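Local coordinates for transmembrane protein (PDB 3PAM) that probably serves as the solute-binding component of an ABC-type oligopeptide transport system, capturing peptides for uptake into the cell, at residues 222-225 against 226-230; 165-168 against 169-173. All coordinates share one frame; numbering follows the deposited sequence.

Contact 1 of 2, residues 222-225 against 226-230; sequences MITA and ILDAH
Ile-223 and Leu-227 run side by side along one flank of the helix, CG2 of Ile-223 meeting CD1 of Leu-227 at 3.8 Å. CG2 gets there because it stands anti to the backbone N, while CG1 sits beside that N (chi1 -65°). Ile-195 of helix 193-198 touches both residues, so this flank is packed. A second apolar side is formed by Met-222, a selenomethionine, and Ile-226: CD1 of Ile-226 folds back to 3.4 Å from the carbonyl O of Met-222, and both side chains reach helix 232-249. The backbone holds these rows in place as the last two turns of the alpha-helix 217-228, with Ile-226 N bonded to Met-222 O (2.9 Å) and Leu-227 N to Ile-223 O (3.1 Å, nearly straight at 170°). At its C-terminal end the helix runs out: Asp-228 N reaches Thr-224 O over 3.0 Å but bent, at 134°, and Ala-229 N makes a weak bond to Ile-226 O. On the solvent side the exposed side chains of Thr-224 and Asp-228 point the same way, CG2 of Thr-224 lying 3.3 Å from OD2 of Asp-228. Thr-224 OG1 turns back along the helix, to a weak hydrogen bond with Asp-220 O.

Contact 2 of 2, residues 165-168 against 169-173; sequences DSQY and QNRLG
Two turns of alpha-helix join these residues through four successive i to i+4 backbone bonds, from Gln-169 N to Asp-165 O (2.8 Å, 172°) through to Leu-172 N and Tyr-168 O (3.0 Å). On the inward side Tyr-168 and Leu-172 pair as apolar neighbours one turn apart, CE2 of the tyrosine ring 4.2 Å from CG of Leu-172. With CG anti to the backbone N (chi1 -174°), the ring swings off the helix and slants past Leu-172, which meets it obliquely. Gln-167 and Arg-171 form a second i, i+4 pair, lying alongside each other and pointing the same way. Their aliphatic parts touch, CG of Gln-167 being 3.7 Å from CD of Arg-171, and a bend at chi3 of the arginine then sets the guanidinium with the Gln-167 amide near its edge, the two planes 45° apart. Two outside grips help hold the guanidinium, a salt bridge from NH2 to Glu-132 OE1 and a hydrogen bond from NE to Asn-176 O; a bound ethanol, probably from the crystallisation liquor, also lies near the Arg-171 side chain. The exposed side is looser: Asp-165 and Gln-169 run together with OD1 of Asp-165 no closer than 4.1 Å to CG of Gln-169. Helix 165-174 is the helix of a beta-alpha-beta crossover from edge strand 157-162 to strand 179-184. It passes over strand 130-135 of the mixed sheet, whose Met-134 touches Gln-167, Tyr-168 and Arg-171, while Ile-180 of strand 179-184 touches Tyr-168 and Leu-172.

Overall arrangement
From the N terminus, the chain lays down strands 5-10 and 130-135 of the mixed sheet before contact 2, which follows edge strand 157-162 and stays within helix 165-174. Helix 217-228, whose C-terminal end holds contact 1, comes after helix 193-198; helix 232-249 and strand 252-257 finish the chain. Neither contact closes a long loop: each joins residues about one helical turn apart, in segments without a gap between them, and they stand in series without nesting or crossing. Their centres are 32 Å apart and their nearest atoms about 18 Å. The helix of contact 2 lies against the mixed sheet through Tyr-168 and Leu-172, whereas contact 1 belongs to a cluster of helices, 65-71, 193-198 and 232-249.

Contact 1 of 2, residues 222-225 against 226-230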
HETATM    1  N   MSE A 222      -3.565 -17.270  -4.237  1.00 39.59           N
HETATM    2  CA  MSE A 222      -4.106 -16.559  -5.398  1.00 39.85           C
HETATM    3  C   MSE A 222      -3.118 -16.579  -6.580  1.00 38.35           C
HETATM    4  O   MSE A 222      -3.519 -16.783  -7.719  1.00 37.51           O
HETATM    5  CB  MSE A 222      -4.485 -15.127  -5.057  1.00 40.77           C
HETATM    6  CG  MSE A 222      -5.682 -14.977  -4.123  1.00 45.92           C
HETATM    7 SE   MSE A 222      -7.104 -16.277  -4.450  1.00 53.38          SE
HETATM    8  CE  MSE A 222      -6.607 -17.683  -3.180  1.00 51.06           C
ATOM      9  N   ILE A 223      -1.832 -16.391  -6.282  1.00 37.61           N
ATOM     10  CA  ILE A 223      -0.807 -16.387  -7.311  1.00 37.65           C
ATOM     11  C   ILE A 223      -0.777 -17.743  -8.007  1.00 38.24           C
ATOM     12  O   ILE A 223      -0.699 -17.799  -9.231  1.00 38.85           O
ATOM     13  CB  ILE A 223       0.588 -16.019  -6.762  1.00 37.69           C
ATOM     14  CG1 ILE A 223       0.604 -14.576  -6.257  1.00 37.88           C
ATOM     15  CG2 ILE A 223       1.652 -16.145  -7.868  1.00 39.20           C
ATOM     16  CD1 ILE A 223       1.802 -14.258  -5.389  1.00 36.82           C
ATOM     17  N   THR A 224      -0.863 -18.814  -7.222  1.00 38.63           N
ATOM     18  CA  THR A 224      -0.924 -20.165  -7.743  1.00 39.91           C
ATOM     19  C   THR A 224      -2.160 -20.370  -8.593  1.00 40.21           C
ATOM     20  O   THR A 224      -2.104 -21.086  -9.602  1.00 41.51           O
ATOM     21  CB  THR A 224      -0.873 -21.225  -6.614  1.00 42.16           C
ATOM     22  OG1 THR A 224       0.447 -21.260  -6.056  1.00 42.85           O
ATOM     23  CG2 THR A 224      -1.208 -22.644  -7.146  1.00 43.45           C
ATOM     24  N   ALA A 225      -3.266 -19.740  -8.199  1.00 39.69           N
ATOM     25  CA  ALA A 225      -4.525 -19.835  -8.943  1.00 40.32           C
ATOM     26  C   ALA A 225      -4.463 -19.116 -10.300  1.00 39.25           C
ATOM     27  O   ALA A 225      -4.994 -19.608 -11.296  1.00 40.52           O
ATOM     28  CB  ALA A 225      -5.711 -19.331  -8.095  1.00 40.65           C
ATOM     29  N   ILE A 226      -3.816 -17.957 -10.322  1.00 38.17           N
ATOM     30  CA  ILE A 226      -3.596 -17.179 -11.541  1.00 37.86           C
ATOM     31  C   ILE A 226      -2.783 -17.994 -12.551  1.00 38.60           C
ATOM     32  O   ILE A 226      -3.175 -18.135 -13.699  1.00 38.71           O
ATOM     33  CB  ILE A 226      -2.880 -15.848 -11.219  1.00 37.71           C
ATOM     34  CG1 ILE A 226      -3.790 -14.926 -10.396  1.00 37.91           C
ATOM     35  CG2 ILE A 226      -2.448 -15.137 -12.491  1.00 38.55           C
ATOM     36  CD1 ILE A 226      -3.044 -13.903  -9.528  1.00 33.44           C
ATOM     37  N   LEU A 227      -1.669 -18.557 -12.084  1.00 39.50           N
ATOM     38  CA  LEU A 227      -0.795 -19.392 -12.899  1.00 41.39           C
ATOM     39  C   LEU A 227      -1.393 -20.733 -13.343  1.00 42.49           C
ATOM     40  O   LEU A 227      -1.003 -21.240 -14.374  1.00 44.71           O
ATOM     41  CB  LEU A 227       0.523 -19.618 -12.167  1.00 42.26           C
ATOM     42  CG  LEU A 227       1.265 -18.330 -11.783  1.00 43.12           C
ATOM     43  CD1 LEU A 227       2.261 -18.616 -10.676  1.00 45.42           C
ATOM     44  CD2 LEU A 227       1.989 -17.720 -12.973  1.00 45.74           C
ATOM     45  N   ASP A 228      -2.322 -21.295 -12.567  1.00 42.53           N
ATOM     46  CA  ASP A 228      -2.970 -22.577 -12.877  1.00 44.54           C
ATOM     47  C   ASP A 228      -4.196 -22.422 -13.775  1.00 43.85           C
ATOM     48  O   ASP A 228      -4.777 -23.413 -14.207  1.00 45.89           O
ATOM     49  CB  ASP A 228      -3.454 -23.271 -11.593  1.00 46.14           C
ATOM     50  CG  ASP A 228      -2.316 -23.785 -10.715  1.00 49.96           C
ATOM     51  OD1 ASP A 228      -1.119 -23.615 -11.066  1.00 51.84           O
ATOM     52  OD2 ASP A 228      -2.633 -24.362  -9.644  1.00 53.28           O
ATOM     53  N   ALA A 229      -4.599 -21.185 -14.032  1.00 42.11           N
ATOM     54  CA  ALA A 229      -5.846 -20.905 -14.733  1.00 42.22           C
ATOM     55  C   ALA A 229      -5.767 -21.272 -16.207  1.00 42.94           C
ATOM     56  O   ALA A 229      -4.776 -20.992 -16.863  1.00 42.91           O
ATOM     57  CB  ALA A 229      -6.234 -19.444 -14.557  1.00 41.08           C
ATOM     58  N   HIS A 230      -6.812 -21.923 -16.707  1.00 43.94           N
ATOM     59  CA  HIS A 230      -6.844 -22.369 -18.094  1.00 45.30           C
ATOM     60  C   HIS A 230      -8.022 -21.788 -18.821  1.00 44.48           C
ATOM     61  O   HIS A 230      -8.267 -22.108 -19.962  1.00 45.74           O
ATOM     62  CB  HIS A 230      -6.855 -23.898 -18.180  1.00 48.31           C
ATOM     63  CG  HIS A 230      -5.626 -24.532 -17.610  1.00 51.73           C
ATOM     64  ND1 HIS A 230      -5.676 -25.558 -16.688  1.00 55.15           N
ATOM     65  CD2 HIS A 230      -4.313 -24.276 -17.820  1.00 53.10           C
ATOM     66  CE1 HIS A 230      -4.446 -25.910 -16.359  1.00 57.33           C
ATOM     67  NE2 HIS A 230      -3.600 -25.146 -17.029  1.00 57.19           N
TER

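Contact 2 of 2, residues 165-168 against 169-173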
ATOM      1  N   ASP A 165      22.066   7.379  -6.171  1.00 53.21           N
ATOM      2  CA  ASP A 165      21.537   6.170  -6.782  1.00 53.30           C
ATOM      3  C   ASP A 165      22.211   4.882  -6.319  1.00 53.21           C
ATOM      4  O   ASP A 165      21.526   3.910  -6.037  1.00 52.54           O
ATOM      5  CB  ASP A 165      21.537   6.274  -8.301  1.00 55.84           C
ATOM      6  CG  ASP A 165      20.263   5.735  -8.911  1.00 56.33           C
ATOM      7  OD1 ASP A 165      19.364   5.326  -8.135  1.00 55.61           O
ATOM      8  OD2 ASP A 165      20.153   5.735 -10.157  1.00 58.27           O
ATOM      9  N   SER A 166      23.539   4.862  -6.231  1.00 55.07           N
ATOM     10  CA  SER A 166      24.250   3.691  -5.681  1.00 54.98           C
ATOM     11  C   SER A 166      23.623   3.292  -4.336  1.00 52.78           C
ATOM     12  O   SER A 166      23.165   2.169  -4.173  1.00 51.60           O
ATOM     13  CB  SER A 166      25.739   3.976  -5.488  1.00 56.74           C
ATOM     14  OG  SER A 166      26.117   5.148  -6.177  1.00 59.77           O
ATOM     15  N   GLN A 167      23.592   4.226  -3.389  1.00 52.30           N
ATOM     16  CA  GLN A 167      22.953   3.973  -2.105  1.00 51.46           C
ATOM     17  C   GLN A 167      21.496   3.533  -2.271  1.00 49.33           C
ATOM     18  O   GLN A 167      21.100   2.513  -1.717  1.00 48.67           O
ATOM     19  CB  GLN A 167      23.034   5.191  -1.182  1.00 51.51           C
ATOM     20  CG  GLN A 167      22.661   4.861   0.258  1.00 51.47           C
ATOM     21  CD  GLN A 167      22.548   6.085   1.136  1.00 52.48           C
ATOM     22  OE1 GLN A 167      22.861   7.195   0.706  1.00 52.88           O
ATOM     23  NE2 GLN A 167      22.107   5.891   2.381  1.00 50.79           N
ATOM     24  N   TYR A 168      20.718   4.279  -3.056  1.00 48.64           N
ATOM     25  CA  TYR A 168      19.306   3.976  -3.200  1.00 47.39           C
ATOM     26  C   TYR A 168      19.100   2.544  -3.701  1.00 47.92           C
ATOM     27  O   TYR A 168      18.258   1.808  -3.169  1.00 47.08           O
ATOM     28  CB  TYR A 168      18.601   4.996  -4.102  1.00 47.44           C
ATOM     29  CG  TYR A 168      17.096   4.820  -4.176  1.00 45.69           C
ATOM     30  CD1 TYR A 168      16.244   5.417  -3.232  1.00 46.20           C
ATOM     31  CD2 TYR A 168      16.522   4.074  -5.190  1.00 45.57           C
ATOM     32  CE1 TYR A 168      14.858   5.247  -3.304  1.00 44.29           C
ATOM     33  CE2 TYR A 168      15.157   3.908  -5.276  1.00 45.67           C
ATOM     34  CZ  TYR A 168      14.334   4.494  -4.336  1.00 45.30           C
ATOM     35  OH  TYR A 168      12.988   4.298  -4.455  1.00 46.73           O
ATOM     36  N   GLN A 169      19.858   2.155  -4.723  1.00 49.15           N
ATOM     37  CA  GLN A 169      19.754   0.809  -5.275  1.00 49.83           C
ATOM     38  C   GLN A 169      20.306  -0.254  -4.328  1.00 49.44           C
ATOM     39  O   GLN A 169      19.795  -1.364  -4.274  1.00 48.70           O
ATOM     40  CB  GLN A 169      20.441   0.729  -6.643  1.00 51.85           C
ATOM     41  CG  GLN A 169      19.582   1.291  -7.780  1.00 54.09           C
ATOM     42  CD  GLN A 169      18.405   0.386  -8.113  1.00 55.05           C
ATOM     43  OE1 GLN A 169      17.266   0.668  -7.746  1.00 54.71           O
ATOM     44  NE2 GLN A 169      18.684  -0.719  -8.801  1.00 58.04           N
ATOM     45  N   ASN A 170      21.351   0.084  -3.590  1.00 50.23           N
ATOM     46  CA  ASN A 170      21.926  -0.840  -2.610  1.00 51.28           C
ATOM     47  C   ASN A 170      20.891  -1.165  -1.539  1.00 49.80           C
ATOM     48  O   ASN A 170      20.713  -2.315  -1.131  1.00 50.01           O
ATOM     49  CB  ASN A 170      23.170  -0.214  -1.961  1.00 52.88           C
ATOM     50  CG  ASN A 170      23.900  -1.169  -1.020  1.00 55.37           C
ATOM     51  OD1 ASN A 170      24.028  -0.893   0.176  1.00 56.79           O
ATOM     52  ND2 ASN A 170      24.403  -2.284  -1.559  1.00 57.83           N
ATOM     53  N   ARG A 171      20.193  -0.126  -1.115  1.00 48.42           N
ATOM     54  CA  ARG A 171      19.265  -0.228  -0.025  1.00 47.31           C
ATOM     55  C   ARG A 171      17.958  -0.888  -0.444  1.00 45.83           C
ATOM     56  O   ARG A 171      17.392  -1.657   0.328  1.00 45.49           O
ATOM     57  CB  ARG A 171      19.109   1.129   0.677  1.00 47.24           C
ATOM     58  CG  ARG A 171      20.399   1.490   1.444  1.00 49.21           C
ATOM     59  CD  ARG A 171      20.334   2.802   2.200  1.00 50.77           C
ATOM     60  NE  ARG A 171      19.161   2.902   3.069  1.00 49.43           N
ATOM     61  CZ  ARG A 171      19.000   3.832   4.006  1.00 49.43           C
ATOM     62  NH1 ARG A 171      19.942   4.744   4.204  1.00 51.71           N
ATOM     63  NH2 ARG A 171      17.901   3.850   4.743  1.00 45.47           N
ATOM     64  N   LEU A 172      17.497  -0.624  -1.667  1.00 44.92           N
ATOM     65  CA  LEU A 172      16.387  -1.406  -2.219  1.00 44.40           C
ATOM     66  C   LEU A 172      16.707  -2.907  -2.174  1.00 44.24           C
ATOM     67  O   LEU A 172      15.870  -3.721  -1.783  1.00 43.63           O
ATOM     68  CB  LEU A 172      16.093  -1.033  -3.667  1.00 44.70           C
ATOM     69  CG  LEU A 172      14.904  -0.153  -4.079  1.00 45.37           C
ATOM     70  CD1 LEU A 172      14.745  -0.310  -5.593  1.00 43.32           C
ATOM     71  CD2 LEU A 172      13.576  -0.434  -3.357  1.00 42.42           C
ATOM     72  N   GLY A 173      17.923  -3.247  -2.595  1.00 44.34           N
ATOM     73  CA  GLY A 173      18.377  -4.623  -2.690  1.00 45.08           C
ATOM     74  C   GLY A 173      18.440  -5.298  -1.342  1.00 45.42           C
ATOM     75  O   GLY A 173      18.132  -6.481  -1.233  1.00 45.72           O
TER